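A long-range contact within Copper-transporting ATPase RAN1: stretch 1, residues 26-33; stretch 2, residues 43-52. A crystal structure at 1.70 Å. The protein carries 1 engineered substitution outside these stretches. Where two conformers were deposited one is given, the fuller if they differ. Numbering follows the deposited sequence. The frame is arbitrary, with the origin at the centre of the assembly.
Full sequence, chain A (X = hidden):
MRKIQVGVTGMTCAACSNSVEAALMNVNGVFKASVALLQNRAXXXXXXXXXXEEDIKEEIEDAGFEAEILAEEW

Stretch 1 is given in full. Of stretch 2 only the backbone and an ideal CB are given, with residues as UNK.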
ATOM      1  N   ASN A  26       5.514  -5.773  -5.498  1.00 11.03           N
ATOM      2  CA  ASN A  26       6.936  -5.807  -5.841  1.00 11.40           C
ATOM      3  C   ASN A  26       7.824  -5.455  -4.663  1.00 11.60           C
ATOM      4  O   ASN A  26       9.040  -5.488  -4.760  1.00 14.22           O
ATOM      5  CB  ASN A  26       7.254  -4.901  -7.023  1.00 11.70           C
ATOM      6  CG  ASN A  26       7.004  -5.581  -8.355  1.00 11.11           C
ATOM      7  OD1 ASN A  26       6.724  -6.774  -8.410  1.00 12.13           O
ATOM      8  ND2 ASN A  26       7.104  -4.821  -9.434  1.00 11.09           N
ATOM      9  N   VAL A  27       7.206  -5.130  -3.545  1.00 10.97           N
ATOM     10  CA  VAL A  27       7.968  -4.838  -2.319  1.00 10.14           C
ATOM     11  C   VAL A  27       8.265  -6.150  -1.592  1.00  9.95           C
ATOM     12  O   VAL A  27       7.364  -6.859  -1.183  1.00  9.88           O
ATOM     13  CB  VAL A  27       7.208  -3.864  -1.380  1.00  9.74           C
ATOM     14  CG1 VAL A  27       7.961  -3.636  -0.068  1.00  9.46           C
ATOM     15  CG2 VAL A  27       6.965  -2.532  -2.066  1.00  9.32           C
ATOM     16  N   ASN A  28       9.543  -6.475  -1.457  1.00 10.13           N
ATOM     17  CA  ASN A  28       9.926  -7.724  -0.760  1.00 10.41           C
ATOM     18  C   ASN A  28       9.367  -7.715   0.647  1.00 10.53           C
ATOM     19  O   ASN A  28       9.591  -6.787   1.402  1.00 11.35           O
ATOM     20  CB  ASN A  28      11.451  -7.904  -0.694  1.00 10.49           C
ATOM     21  CG  ASN A  28      11.854  -9.287  -0.211  1.00 10.90           C
ATOM     22  OD1 ASN A  28      12.601  -9.432   0.767  1.00 14.80           O
ATOM     23  ND2 ASN A  28      11.361 -10.313  -0.891  1.00  9.80           N
ATOM     24  N   GLY A  29       8.626  -8.760   0.966  1.00 10.80           N
ATOM     25  CA  GLY A  29       7.998  -8.928   2.281  1.00 10.58           C
ATOM     26  C   GLY A  29       6.500  -8.675   2.299  1.00 10.78           C
ATOM     27  O   GLY A  29       5.803  -9.026   3.249  1.00 10.77           O
ATOM     28  N   VAL A  30       6.007  -8.043   1.250  1.00 10.41           N
ATOM     29  CA  VAL A  30       4.555  -7.854   1.108  1.00 10.45           C
ATOM     30  C   VAL A  30       3.921  -9.129   0.585  1.00 10.97           C
ATOM     31  O   VAL A  30       4.310  -9.652  -0.467  1.00 11.43           O
ATOM     32  CB  VAL A  30       4.208  -6.651   0.200  1.00 10.25           C
ATOM     33  CG1 VAL A  30       2.718  -6.637  -0.148  1.00  9.68           C
ATOM     34  CG2 VAL A  30       4.636  -5.372   0.890  1.00  9.64           C
ATOM     35  N   PHE A  31       2.939  -9.621   1.338  1.00 11.00           N
ATOM     36  CA  PHE A  31       2.240 -10.875   1.008  1.00 11.33           C
ATOM     37  C   PHE A  31       0.981 -10.631   0.203  1.00 10.80           C
ATOM     38  O   PHE A  31       0.678 -11.363  -0.737  1.00 10.95           O
ATOM     39  CB  PHE A  31       1.911 -11.682   2.274  1.00 11.55           C
ATOM     40  CG  PHE A  31       1.022 -12.870   2.020  1.00 12.66           C
ATOM     41  CD1 PHE A  31       1.544 -14.032   1.465  1.00 13.65           C
ATOM     42  CD2 PHE A  31      -0.334 -12.832   2.320  1.00 12.87           C
ATOM     43  CE1 PHE A  31       0.733 -15.135   1.213  1.00 13.91           C
ATOM     44  CE2 PHE A  31      -1.150 -13.935   2.074  1.00 13.48           C
ATOM     45  CZ  PHE A  31      -0.613 -15.087   1.518  1.00 14.60           C
ATOM     46  N   LYS A  32       0.259  -9.584   0.574  1.00 10.91           N
ATOM     47  CA  LYS A  32      -0.996  -9.226  -0.103  1.00 10.75           C
ATOM     48  C   LYS A  32      -1.238  -7.728  -0.049  1.00 10.21           C
ATOM     49  O   LYS A  32      -0.973  -7.071   0.946  1.00  9.88           O
ATOM     50  CB  LYS A  32      -2.189  -9.955   0.534  1.00 10.92           C
ATOM     51  CG  LYS A  32      -3.435 -10.048  -0.349  1.00 12.97           C
ATOM     52  CD  LYS A  32      -4.504 -10.912   0.325  1.00 14.24           C
ATOM     53  CE  LYS A  32      -5.684 -11.220  -0.592  1.00 16.27           C
ATOM     54  NZ  LYS A  32      -6.694 -12.079   0.080  1.00 15.51           N
ATOM     55  N   ALA A  33      -1.738  -7.213  -1.155  1.00 10.29           N
ATOM     56  CA  ALA A  33      -2.124  -5.799  -1.262  1.00 10.47           C
ATOM     57  C   ALA A  33      -3.476  -5.661  -1.943  1.00 10.89           C
ATOM     58  O   ALA A  33      -3.697  -6.139  -3.051  1.00 11.70           O
ATOM     59  CB  ALA A  33      -1.040  -5.002  -2.016  1.00 10.51           C
ATOM     60  N   UNK A  43      -4.732  -1.744   1.625  1.00  8.49           N
ATOM     61  CA  UNK A  43      -4.602  -2.652   2.760  1.00  8.58           C
ATOM     62  C   UNK A  43      -3.514  -3.671   2.469  1.00  8.36           C
ATOM     63  O   UNK A  43      -3.555  -4.408   1.489  1.00  9.39           O
ATOM     64  CB  UNK A  43      -5.930  -3.351   3.060  1.00  8.58           C
ATOM     65  N   UNK A  44      -2.517  -3.679   3.335  1.00  8.13           N
ATOM     66  CA  UNK A  44      -1.285  -4.437   3.093  1.00  7.91           C
ATOM     67  C   UNK A  44      -0.924  -5.395   4.216  1.00  7.82           C
ATOM     68  O   UNK A  44      -0.776  -5.025   5.380  1.00  7.79           O
ATOM     69  CB  UNK A  44      -0.121  -3.469   2.871  1.00  7.91           C
ATOM     70  N   UNK A  45      -0.786  -6.641   3.808  1.00  7.57           N
ATOM     71  CA  UNK A  45      -0.334  -7.737   4.672  1.00  8.02           C
ATOM     72  C   UNK A  45       1.138  -7.979   4.381  1.00  8.03           C
ATOM     73  O   UNK A  45       1.520  -8.192   3.238  1.00  7.94           O
ATOM     74  CB  UNK A  45      -1.156  -9.008   4.450  1.00  8.02           C
ATOM     75  N   UNK A  46       1.958  -7.871   5.416  1.00  8.26           N
ATOM     76  CA  UNK A  46       3.413  -7.883   5.237  1.00  8.51           C
ATOM     77  C   UNK A  46       4.139  -8.559   6.391  1.00  8.60           C
ATOM     78  O   UNK A  46       3.633  -8.655   7.502  1.00  8.08           O
ATOM     79  CB  UNK A  46       3.932  -6.453   5.078  1.00  8.51           C
ATOM     80  N   UNK A  47       5.341  -9.000   6.068  1.00  8.85           N
ATOM     81  CA  UNK A  47       6.258  -9.642   7.027  1.00  9.64           C
ATOM     82  C   UNK A  47       7.210  -8.581   7.585  1.00  9.70           C
ATOM     83  O   UNK A  47       8.086  -8.111   6.861  1.00  9.64           O
ATOM     84  CB  UNK A  47       7.041 -10.779   6.367  1.00  9.64           C
ATOM     85  N   UNK A  48       7.023  -8.165   8.848  1.00  9.88           N
ATOM     86  CA  UNK A  48       7.806  -7.071   9.427  1.00 10.45           C
ATOM     87  C   UNK A  48       9.295  -7.354   9.526  1.00 10.70           C
ATOM     88  O   UNK A  48      10.087  -6.441   9.738  1.00 11.00           O
ATOM     89  CB  UNK A  48       7.271  -6.744  10.823  1.00 10.45           C
ATOM     90  N   UNK A  49       9.666  -8.607   9.314  1.00 10.89           N
ATOM     91  CA  UNK A  49      11.096  -8.966   9.309  1.00 11.27           C
ATOM     92  C   UNK A  49      11.752  -8.464   8.040  1.00 11.57           C
ATOM     93  O   UNK A  49      12.956  -8.250   7.989  1.00 12.09           O
ATOM     94  CB  UNK A  49      11.284 -10.479   9.435  1.00 11.27           C
ATOM     95  N   UNK A  50      10.927  -8.271   7.018  1.00 11.53           N
ATOM     96  CA  UNK A  50      11.419  -7.980   5.656  1.00 11.52           C
ATOM     97  C   UNK A  50      11.082  -6.579   5.175  1.00 12.09           C
ATOM     98  O   UNK A  50      11.666  -6.066   4.231  1.00 12.43           O
ATOM     99  CB  UNK A  50      10.841  -8.994   4.667  1.00 11.52           C
ATOM    100  N   UNK A  51      10.114  -5.981   5.827  1.00 12.38           N
ATOM    101  CA  UNK A  51       9.655  -4.646   5.425  1.00 12.80           C
ATOM    102  C   UNK A  51       8.826  -4.024   6.513  1.00 13.28           C
ATOM    103  O   UNK A  51       8.174  -4.694   7.297  1.00 13.07           O
ATOM    104  CB  UNK A  51       8.848  -4.709   4.126  1.00 12.80           C
ATOM    105  N   UNK A  52       8.885  -2.709   6.568  0.50 13.67           N
ATOM    106  CA  UNK A  52       8.083  -1.967   7.541  0.50 14.28           C
ATOM    107  C   UNK A  52       7.208  -0.924   6.878  0.50 14.30           C
ATOM    108  O   UNK A  52       7.255  -0.702   5.675  0.50 14.06           O
ATOM    109  CB  UNK A  52       8.990  -1.295   8.574  0.50 14.28           C
TER

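Two strands run antiparallel here, 30-33 of stretch 1 against 43-46 of stretch 2. Side chains alternate between the faces of the sheet: 44 and 46 share a face with Val-30 and Ala-33, 45 lies with Lys-32.

Position 43 has a CB with nothing of stretch 1 within 5.5 Å, so many residues fit. It is Asp-43; toward stretch 1 its backbone makes the contact, Asp-43 O receiving a CA-H...O contact from Ala-33 CA at 3.4 Å, and the carboxylate is hydrogen-bonded elsewhere in the structure.

Position 44 pairs with Ala-33, its CB on the face that also carries Val-30. The small alanine leaves room and Val-30 CG1 lies 5.2 Å from the ideal CB, which invites an apolar, perhaps beta-branched, residue. Val-44 answers, placing CG1 3.9 Å from Val-30 CG1.

Position 45 turns to the other face, beside Lys-32 and near the Phe-31 ring, whose CD2 is 4.5 Å from the ideal CB. Valine, isoleucine or threonine would suit. Val-45 sets CG1 4.0 Å from Phe-31 CD2. Stretch 1 bulges opposite it: Val-45 O accepts from both Phe-31 N (2.8 Å) and Lys-32 N (3.3 Å), while Val-45 N donates to Lys-32 O at 2.9 Å.

Position 46 pairs with Val-30, back on the face of Val-30 and Ala-33. Sharing that face with the methyls of Val-30 makes apolar residues of several sizes plausible. Phe-46 adopts chi1 p; its CB sits 4.4 Å from Val-30 CG2 while its ring leads away from stretch 1.

At position 47 the CB points sideways, 3.8 Å from Gly-29 O. Proline is disfavoured because the amide is needed: the N of 47 donates to Gly-29 O at 2.9 Å. A small polar residue could also organise the following turn. Asp-47 does so, its OD1 accepting from the backbone N of position 49 at 2.9 Å.

Position 48 points away, with a phi of -63° that admits proline; it is Pro-48. Position 49, out of reach, is free to be polar, and is Asn-49.

Position 50 points toward Gly-29, its ideal CB 3.7 Å from Gly-29 CA. Aliphatic or longer polar chains could cover the type II turn from Val-27 to Val-30. Leu-50 packs its CB there, and its CD2 reaches within 3.9 Å of Asn-28 OD1. A CB on Gly-29 would clash with Leu-50 CB, at 2.8 Å.

Position 51 also points toward stretch 1, its ideal CB 4.4 Å from Val-27 CG1, favouring a compact apolar residue. Val-51 divides its methyls: CG2 lies 3.7 Å from Val-27 CG1, and CG1 3.9 Å from Gly-29 C.

Position 52, out of reach and just before a helix, tolerates polar residues; Lys-52 NZ donates a hydrogen bond to Pro-48 O at 2.8 Å.

Stretch 2 (43-52) DVVFDPNLVK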
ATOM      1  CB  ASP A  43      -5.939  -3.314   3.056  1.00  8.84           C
ATOM      2  CG  ASP A  43      -6.953  -2.332   3.568  1.00  9.14           C
ATOM      3  OD1 ASP A  43      -6.558  -1.190   3.852  1.00 10.02           O
ATOM      4  OD2 ASP A  43      -8.140  -2.703   3.675  1.00 11.58           O
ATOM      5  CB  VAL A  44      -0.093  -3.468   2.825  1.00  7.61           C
ATOM      6  CG1 VAL A  44       1.156  -4.236   2.429  1.00  7.91           C
ATOM      7  CG2 VAL A  44      -0.460  -2.434   1.745  1.00  8.09           C
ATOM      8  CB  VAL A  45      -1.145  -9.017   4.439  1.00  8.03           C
ATOM      9  CG1 VAL A  45      -0.615 -10.135   5.314  1.00  8.47           C
ATOM     10  CG2 VAL A  45      -2.643  -8.775   4.723  1.00  8.05           C
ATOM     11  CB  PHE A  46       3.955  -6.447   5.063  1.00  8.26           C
ATOM     12  CG  PHE A  46       3.862  -5.591   6.322  1.00  9.67           C
ATOM     13  CD1 PHE A  46       2.694  -4.940   6.642  1.00  9.69           C
ATOM     14  CD2 PHE A  46       4.938  -5.441   7.172  1.00  9.95           C
ATOM     15  CE1 PHE A  46       2.602  -4.175   7.793  1.00 10.67           C
ATOM     16  CE2 PHE A  46       4.853  -4.665   8.310  1.00 10.21           C
ATOM     17  CZ  PHE A  46       3.685  -4.035   8.617  1.00 11.45           C
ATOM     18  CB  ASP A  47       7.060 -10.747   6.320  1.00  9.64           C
ATOM     19  CG  ASP A  47       8.159 -11.335   7.186  1.00 10.82           C
ATOM     20  OD1 ASP A  47       8.301 -10.927   8.352  1.00 12.12           O
ATOM     21  OD2 ASP A  47       8.891 -12.206   6.679  1.00 13.63           O
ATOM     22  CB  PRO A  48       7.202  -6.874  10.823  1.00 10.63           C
ATOM     23  CG  PRO A  48       6.299  -7.984  11.043  1.00 10.73           C
ATOM     24  CD  PRO A  48       5.972  -8.643   9.760  1.00 10.28           C
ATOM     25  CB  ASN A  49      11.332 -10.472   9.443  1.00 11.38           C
ATOM     26  CG  ASN A  49      11.231 -10.960  10.877  1.00 12.13           C
ATOM     27  OD1 ASN A  49      10.771 -10.247  11.774  1.00 13.27           O
ATOM     28  ND2 ASN A  49      11.675 -12.184  11.104  1.00 12.12           N
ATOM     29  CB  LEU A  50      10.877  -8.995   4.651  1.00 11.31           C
ATOM     30  CG  LEU A  50      11.455 -10.410   4.783  1.00 10.51           C
ATOM     31  CD1 LEU A  50      10.786 -11.376   3.806  1.00 10.41           C
ATOM     32  CD2 LEU A  50      12.965 -10.368   4.575  1.00 10.65           C
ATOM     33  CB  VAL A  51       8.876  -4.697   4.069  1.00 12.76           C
ATOM     34  CG1 VAL A  51       7.584  -5.492   4.184  1.00 12.98           C
ATOM     35  CG2 VAL A  51       8.595  -3.293   3.545  1.00 12.95           C
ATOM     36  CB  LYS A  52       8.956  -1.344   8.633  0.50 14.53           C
ATOM     37  CG  LYS A  52       9.590  -2.373   9.602  0.50 15.60           C
ATOM     38  CD  LYS A  52       8.564  -3.374  10.169  0.50 16.00           C
ATOM     39  CE  LYS A  52       8.955  -3.889  11.564  0.50 17.01           C
ATOM     40  NZ  LYS A  52      10.332  -4.460  11.646  0.50 16.13           N
TER
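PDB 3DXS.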